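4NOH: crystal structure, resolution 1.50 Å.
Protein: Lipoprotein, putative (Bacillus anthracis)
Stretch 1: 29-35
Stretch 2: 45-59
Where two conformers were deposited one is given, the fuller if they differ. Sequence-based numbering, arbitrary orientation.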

ATOM      1  N   GLN A  29     -11.248  -0.827  -9.963  1.00 13.24           N
ATOM      2  CA  GLN A  29     -10.139  -0.114  -9.369  1.00 14.13           C
ATOM      3  C   GLN A  29     -10.496   0.358  -7.994  1.00 13.38           C
ATOM      4  O   GLN A  29     -11.652   0.526  -7.650  1.00 13.54           O
ATOM      5  CB  GLN A  29      -9.680   1.025 -10.269  1.00 17.36           C
ATOM      6  CG  GLN A  29     -10.700   2.104 -10.442  1.00 18.29           C
ATOM      7  CD  GLN A  29     -10.418   3.057 -11.618  1.00 21.41           C
ATOM      8  OE1 GLN A  29     -10.422   4.278 -11.457  1.00 26.27           O
ATOM      9  NE2 GLN A  29     -10.179   2.511 -12.763  1.00 24.45           N
ATOM     10  N   ASN A  30      -9.464   0.549  -7.201  1.00 13.58           N
ATOM     11  CA  ASN A  30      -9.568   0.978  -5.826  1.00 14.49           C
ATOM     12  C   ASN A  30      -8.483   2.015  -5.584  1.00 15.03           C
ATOM     13  O   ASN A  30      -7.343   1.861  -6.046  1.00 16.87           O
ATOM     14  CB  ASN A  30      -9.398  -0.202  -4.844  1.00 16.75           C
ATOM     15  CG  ASN A  30     -10.421  -1.297  -5.036  1.00 20.48           C
ATOM     16  OD1 ASN A  30     -10.299  -2.128  -5.933  1.00 26.03           O
ATOM     17  ND2 ASN A  30     -11.393  -1.353  -4.137  1.00 24.12           N
ATOM     18  N   LYS A  31      -8.819   3.077  -4.889  1.00 17.22           N
ATOM     19  CA  LYS A  31      -7.832   4.089  -4.500  1.00 17.62           C
ATOM     20  C   LYS A  31      -7.788   4.179  -2.983  1.00 15.53           C
ATOM     21  O   LYS A  31      -8.827   4.280  -2.298  1.00 15.97           O
ATOM     22  CB  LYS A  31      -8.147   5.445  -5.106  1.00 21.00           C
ATOM     23  CG  LYS A  31      -7.983   5.471  -6.618  1.00 26.04           C
ATOM     24  CD  LYS A  31      -8.359   6.823  -7.207  1.00 30.84           C
ATOM     25  CE  LYS A  31      -9.804   7.185  -6.898  1.00 32.79           C
ATOM     26  NZ  LYS A  31     -10.237   8.371  -7.689  1.00 36.36           N
ATOM     27  N   PHE A  32      -6.583   4.144  -2.452  1.00 14.26           N
ATOM     28  CA  PHE A  32      -6.356   4.208  -1.007  1.00 14.64           C
ATOM     29  C   PHE A  32      -5.398   5.355  -0.746  1.00 15.94           C
ATOM     30  O   PHE A  32      -4.389   5.486  -1.427  1.00 18.58           O
ATOM     31  CB  PHE A  32      -5.732   2.902  -0.480  1.00 14.35           C
ATOM     32  CG  PHE A  32      -6.463   1.641  -0.876  1.00 15.10           C
ATOM     33  CD1 PHE A  32      -7.634   1.259  -0.237  1.00 14.55           C
ATOM     34  CD2 PHE A  32      -5.964   0.837  -1.887  1.00 16.33           C
ATOM     35  CE1 PHE A  32      -8.303   0.115  -0.610  1.00 15.72           C
ATOM     36  CE2 PHE A  32      -6.648  -0.312  -2.267  1.00 16.64           C
ATOM     37  CZ  PHE A  32      -7.812  -0.665  -1.624  1.00 15.45           C
ATOM     38  N   GLU A  33      -5.692   6.188   0.233  1.00 13.73           N
ATOM     39  CA  GLU A  33      -4.804   7.264   0.599  1.00 14.52           C
ATOM     40  C   GLU A  33      -3.861   6.827   1.717  1.00 12.98           C
ATOM     41  O   GLU A  33      -4.223   6.067   2.633  1.00 12.81           O
ATOM     42  CB  GLU A  33      -5.612   8.458   1.095  1.00 16.90           C
ATOM     43  CG  GLU A  33      -4.781   9.665   1.434  1.00 20.78           C
ATOM     44  CD  GLU A  33      -5.586  10.745   2.122  1.00 24.81           C
ATOM     45  OE1 GLU A  33      -6.315  11.456   1.397  1.00 28.04           O
ATOM     46  OE2 GLU A  33      -5.471  10.908   3.367  1.00 22.90           O
ATOM     47  N   ALA A  34      -2.622   7.303   1.645  1.00 12.44           N
ATOM     48  CA  ALA A  34      -1.661   7.065   2.698  1.00 12.70           C
ATOM     49  C   ALA A  34      -0.717   8.256   2.766  1.00 12.06           C
ATOM     50  O   ALA A  34      -0.768   9.155   1.911  1.00 14.23           O
ATOM     51  CB  ALA A  34      -0.882   5.775   2.442  1.00 13.44           C
ATOM     52  N   LYS A  35       0.111   8.289   3.796  1.00 12.42           N
ATOM     53  CA  LYS A  35       1.124   9.328   3.951  1.00 13.87           C
ATOM     54  C   LYS A  35       2.497   8.662   3.964  1.00 15.16           C
ATOM     55  O   LYS A  35       2.690   7.631   4.619  1.00 15.57           O
ATOM     56  CB  LYS A  35       0.878  10.106   5.236  1.00 14.46           C
ATOM     57  CG  LYS A  35      -0.368  10.963   5.179  1.00 15.44           C
ATOM     58  CD  LYS A  35      -0.788  11.602   6.491  1.00 16.23           C
ATOM     59  CE  LYS A  35      -2.040  12.449   6.288  1.00 17.43           C
ATOM     60  NZ  LYS A  35      -2.511  13.105   7.547  1.00 18.93           N
ATOM     61  N   LEU A  45       5.023   3.868   5.011  1.00 13.69           N
ATOM     62  CA  LEU A  45       3.779   4.234   4.344  1.00 13.51           C
ATOM     63  C   LEU A  45       2.718   4.065   5.411  1.00 12.99           C
ATOM     64  O   LEU A  45       2.474   2.947   5.843  1.00 12.87           O
ATOM     65  CB  LEU A  45       3.535   3.323   3.171  1.00 15.29           C
ATOM     66  CG  LEU A  45       2.464   3.662   2.147  1.00 16.41           C
ATOM     67  CD1 LEU A  45       2.684   5.031   1.511  1.00 16.48           C
ATOM     68  CD2 LEU A  45       2.427   2.591   1.066  1.00 18.26           C
ATOM     69  N   ILE A  46       2.098   5.165   5.794  1.00 12.74           N
ATOM     70  CA  ILE A  46       1.166   5.243   6.926  1.00 13.32           C
ATOM     71  C   ILE A  46      -0.276   5.392   6.443  1.00 12.38           C
ATOM     72  O   ILE A  46      -0.595   6.268   5.630  1.00 13.01           O
ATOM     73  CB  ILE A  46       1.498   6.451   7.824  1.00 14.66           C
ATOM     74  CG1 ILE A  46       3.001   6.509   8.180  1.00 15.17           C
ATOM     75  CG2 ILE A  46       0.664   6.406   9.105  1.00 15.55           C
ATOM     76  CD1 ILE A  46       3.494   7.859   8.671  1.00 16.38           C
HETATM   77  N   MSE A  47      -1.156   4.548   6.937  0.60 12.85           N
HETATM   78  CA  MSE A  47      -2.543   4.720   6.592  0.60 12.84           C
HETATM   79  C   MSE A  47      -3.347   4.697   7.850  0.60 11.87           C
HETATM   80  O   MSE A  47      -2.845   4.413   8.944  0.60 12.09           O
HETATM   81  CB  MSE A  47      -3.023   3.679   5.593  0.60 14.76           C
HETATM   82  CG  MSE A  47      -3.034   2.256   6.104  0.60 17.49           C
HETATM   83 SE   MSE A  47      -3.003   0.952   4.605  0.60 23.27          SE
HETATM   84  CE  MSE A  47      -1.093   0.554   4.542  0.60 22.70           C
ATOM     85  N   ASN A  48      -4.597   5.083   7.709  1.00 11.81           N
ATOM     86  CA  ASN A  48      -5.495   5.029   8.824  1.00 11.76           C
ATOM     87  C   ASN A  48      -6.215   3.677   8.843  1.00 11.94           C
ATOM     88  O   ASN A  48      -6.200   2.903   7.875  1.00 11.89           O
ATOM     89  CB  ASN A  48      -6.456   6.224   8.923  1.00 12.26           C
ATOM     90  CG  ASN A  48      -7.477   6.312   7.803  1.00 13.00           C
ATOM     91  OD1 ASN A  48      -7.787   5.356   7.105  1.00 13.03           O
ATOM     92  ND2 ASN A  48      -8.066   7.484   7.674  1.00 14.77           N
ATOM     93  N   LYS A  49      -6.862   3.403   9.980  1.00 11.71           N
ATOM     94  CA  LYS A  49      -7.570   2.134  10.185  1.00 12.99           C
ATOM     95  C   LYS A  49      -8.647   1.905   9.123  1.00 12.72           C
ATOM     96  O   LYS A  49      -8.779   0.811   8.578  1.00 13.35           O
ATOM     97  CB  LYS A  49      -8.196   2.103  11.571  1.00 14.19           C
ATOM     98  CG  LYS A  49      -8.952   0.826  11.853  1.00 16.24           C
ATOM     99  CD  LYS A  49      -9.615   0.851  13.206  1.00 20.23           C
ATOM    100  CE  LYS A  49     -10.471  -0.386  13.374  1.00 23.58           C
ATOM    101  NZ  LYS A  49     -11.167  -0.394  14.673  1.00 26.95           N
ATOM    102  N   THR A  50      -9.413   2.936   8.821  1.00 12.54           N
ATOM    103  CA  THR A  50     -10.489   2.797   7.873  1.00 13.57           C
ATOM    104  C   THR A  50      -9.952   2.348   6.514  1.00 12.72           C
ATOM    105  O   THR A  50     -10.508   1.468   5.874  1.00 13.86           O
ATOM    106  CB  THR A  50     -11.307   4.089   7.812  1.00 15.19           C
ATOM    107  OG1 THR A  50     -12.022   4.237   9.046  1.00 16.82           O
ATOM    108  CG2 THR A  50     -12.305   4.049   6.712  1.00 16.39           C
ATOM    109  N   THR A  51      -8.858   2.946   6.091  1.00 12.08           N
ATOM    110  CA  THR A  51      -8.248   2.625   4.818  1.00 12.09           C
ATOM    111  C   THR A  51      -7.668   1.231   4.834  1.00 12.12           C
ATOM    112  O   THR A  51      -7.859   0.441   3.885  1.00 12.87           O
ATOM    113  CB  THR A  51      -7.159   3.642   4.474  1.00 12.55           C
ATOM    114  OG1 THR A  51      -7.767   4.936   4.276  1.00 13.31           O
ATOM    115  CG2 THR A  51      -6.374   3.244   3.214  1.00 13.17           C
ATOM    116  N   ALA A  52      -6.936   0.906   5.892  1.00 10.99           N
ATOM    117  CA  ALA A  52      -6.340  -0.426   5.967  1.00 11.51           C
ATOM    118  C   ALA A  52      -7.384  -1.544   5.971  1.00 12.78           C
ATOM    119  O   ALA A  52      -7.195  -2.596   5.352  1.00 12.56           O
ATOM    120  CB  ALA A  52      -5.362  -0.537   7.151  1.00 12.02           C
ATOM    121  N   GLU A  53      -8.514  -1.304   6.631  1.00 13.75           N
ATOM    122  CA  GLU A  53      -9.609  -2.279   6.625  1.00 16.20           C
ATOM    123  C   GLU A  53     -10.087  -2.493   5.195  1.00 16.00           C
ATOM    124  O   GLU A  53     -10.383  -3.615   4.769  1.00 17.13           O
ATOM    125  CB  GLU A  53     -10.769  -1.805   7.487  1.00 17.68           C
ATOM    126  CG  GLU A  53     -10.532  -1.931   8.982  1.00 20.57           C
ATOM    127  CD  GLU A  53     -11.732  -1.476   9.820  1.00 24.67           C
ATOM    128  OE1 GLU A  53     -12.498  -0.560   9.398  1.00 27.56           O
ATOM    129  OE2 GLU A  53     -11.923  -2.027  10.919  1.00 26.85           O
ATOM    130  N   LYS A  54     -10.179  -1.399   4.446  1.00 15.71           N
ATOM    131  CA  LYS A  54     -10.623  -1.524   3.036  1.00 15.69           C
ATOM    132  C   LYS A  54      -9.587  -2.286   2.193  1.00 15.61           C
ATOM    133  O   LYS A  54      -9.953  -3.062   1.307  1.00 16.36           O
ATOM    134  CB  LYS A  54     -10.954  -0.146   2.465  1.00 16.02           C
ATOM    135  CG  LYS A  54     -12.220   0.444   3.076  1.00 17.34           C
ATOM    136  CD  LYS A  54     -12.417   1.906   2.733  1.00 19.62           C
ATOM    137  CE  LYS A  54     -13.721   2.436   3.314  1.00 21.21           C
ATOM    138  NZ  LYS A  54     -13.786   3.903   3.160  1.00 23.34           N
HETATM  139  N   MSE A  55      -8.307  -2.062   2.448  1.00 14.68           N
HETATM  140  CA  MSE A  55      -7.260  -2.819   1.761  1.00 15.33           C
HETATM  141  C   MSE A  55      -7.379  -4.307   2.080  1.00 15.15           C
HETATM  142  O   MSE A  55      -7.195  -5.147   1.195  1.00 16.59           O
HETATM  143  CB  MSE A  55      -5.863  -2.356   2.168  1.00 17.01           C
HETATM  144  CG  MSE A  55      -5.576  -1.025   1.573  1.00 18.07           C
HETATM  145 SE   MSE A  55      -3.631  -0.676   1.675  1.00 26.91          SE
HETATM  146  CE  MSE A  55      -3.091  -1.565   0.014  1.00 30.41           C
ATOM    147  N   VAL A  56      -7.654  -4.657   3.328  1.00 14.56           N
ATOM    148  CA  VAL A  56      -7.856  -6.077   3.686  1.00 15.80           C
ATOM    149  C   VAL A  56      -9.041  -6.678   2.906  1.00 17.60           C
ATOM    150  O   VAL A  56      -8.963  -7.809   2.461  1.00 17.95           O
ATOM    151  CB  VAL A  56      -8.036  -6.262   5.210  1.00 16.11           C
ATOM    152  CG1 VAL A  56      -8.467  -7.681   5.571  1.00 17.40           C
ATOM    153  CG2 VAL A  56      -6.737  -5.936   5.939  1.00 15.70           C
ATOM    154  N   LYS A  57     -10.111  -5.904   2.726  1.00 17.68           N
ATOM    155  CA  LYS A  57     -11.267  -6.396   1.975  1.00 20.40           C
ATOM    156  C   LYS A  57     -10.920  -6.636   0.516  1.00 21.01           C
ATOM    157  O   LYS A  57     -11.589  -7.451  -0.134  1.00 22.53           O
ATOM    158  CB  LYS A  57     -12.470  -5.465   2.131  1.00 23.54           C
ATOM    159  CG  LYS A  57     -13.092  -5.537   3.510  1.00 27.46           C
ATOM    160  CD  LYS A  57     -14.348  -4.691   3.653  1.00 33.93           C
ATOM    161  CE  LYS A  57     -14.036  -3.210   3.526  1.00 39.00           C
ATOM    162  NZ  LYS A  57     -15.201  -2.347   3.859  1.00 45.60           N
ATOM    163  N   GLU A  58      -9.876  -5.975  -0.009  1.00 19.40           N
ATOM    164  CA  GLU A  58      -9.414  -6.244  -1.389  1.00 21.57           C
ATOM    165  C   GLU A  58      -8.271  -7.248  -1.432  1.00 21.17           C
ATOM    166  O   GLU A  58      -7.662  -7.452  -2.485  1.00 20.38           O
ATOM    167  CB  GLU A  58      -8.969  -4.971  -2.108  1.00 22.90           C
ATOM    168  CG  GLU A  58     -10.016  -3.897  -2.100  1.00 23.91           C
ATOM    169  CD  GLU A  58     -11.342  -4.379  -2.628  1.00 26.38           C
ATOM    170  OE1 GLU A  58     -11.362  -5.136  -3.634  1.00 28.46           O
ATOM    171  OE2 GLU A  58     -12.362  -4.004  -2.023  1.00 27.19           O
ATOM    172  N   ASN A  59      -7.975  -7.877  -0.297  1.00 20.71           N
ATOM    173  CA  ASN A  59      -6.908  -8.873  -0.195  1.00 21.70           C
ATOM    174  C   ASN A  59      -5.572  -8.287  -0.603  1.00 21.22           C
ATOM    175  O   ASN A  59      -4.723  -8.990  -1.148  1.00 22.45           O
ATOM    176  CB  ASN A  59      -7.220 -10.142  -1.020  1.00 25.47           C
ATOM    177  CG  ASN A  59      -8.327 -10.999  -0.407  1.00 27.56           C
ATOM    178  OD1 ASN A  59      -9.004 -10.597   0.519  1.00 30.62           O
ATOM    179  ND2 ASN A  59      -8.493 -12.198  -0.932  1.00 33.68           N
TER
HETATM  180  O   HOH W   1      -5.359   6.399   5.147  1.00 14.68           O
HETATM  181  O   HOH W   2      -8.148   5.857   1.679  1.00 18.38           O

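Stretch 1 is a single β-strand; stretch 2 begins as a strand, turns at Asn48 and continues as a helix that packs over the first strand. The two segments are therefore joined in two ways: by backbone hydrogen bonds where strand meets strand, and by side chains where strand meets helix.

The strand pairing is short. Lys35 and Ile46 form an antiparallel hydrogen-bonded pair, with Lys35 N donating to Ile46 O at 2.8 Å and Ile46 N donating to Lys35 O, also at 2.8 Å. Both bonds are nearly straight. Their side chains lie on the same face of the sheet, yet Lys35 can be accommodated in this buried setting because its chain, m at chi1 and t at every later torsion, is fully extended and carries NZ away to a partner elsewhere in the structure. Ala34 sits beside the pair with its CB toward stretch 2. Its CA lies 3.2 Å from Ile46 O, and its small methyl packs against Leu45, CB to CD1 at 3.8 Å. Leu45, with chi1 t and chi2 p, starts sideways, but its end comes nearer to stretch 1.

Beyond this pair the strands diverge, and water fills the gap. Water 1 donates to Glu33 O (2.8 Å) and accepts from Asn48 N (3.0 Å), linking two backbones that no longer bond directly. Water 2 accepts from Glu33 N (2.9 Å) and donates to Thr51 OG1 (2.8 Å). The backbone of Glu33 is thus satisfied through solvent, while its extended side chain, t at chi1 and chi2, remains exposed.

Asn48 is the N-cap. Its p rotamer at chi1 brings OD1 back over the first turn, where it accepts from Thr51 N at 2.8 Å; a short amide side chain is well suited to receive an otherwise unpaired helical NH. Thr51 OG1 also donates to Asn48 OD1, at 2.9 Å. With chi1 m, Thr51 uses its two branches differently: OG1 serves the cap and water 2, whereas CG2 packs 3.8 Å from Phe32 CB and 3.6 Å from Glu33 O. A β-branched residue with one polar and one apolar arm fits this boundary well.

Phe32 is the centre of the contact, contributing the largest covered area of any residue here. Its m rotamer (chi1 -52°) and chi2 of -77° lay the buried ring along the helix. Met55, a selenomethionine, covers one face: CG stands 3.6 Å from the ring centroid, 11° off the normal, in a CH-π contact, and SE lies obliquely, 4.7 Å from the centroid. A long, flexible, apolar chain can follow a flat ring in this way. At the ring edge, Glu58 CG approaches Phe32 CZ at 3.9 Å.

Glu58, just past the helix, folds back with chi1 and chi2 both m. This bend places its aliphatic part by the ring and its carboxylate by Asn30, whose ND2 is 3.4 Å from Glu58 CD, so polar groups close the far end of the contact.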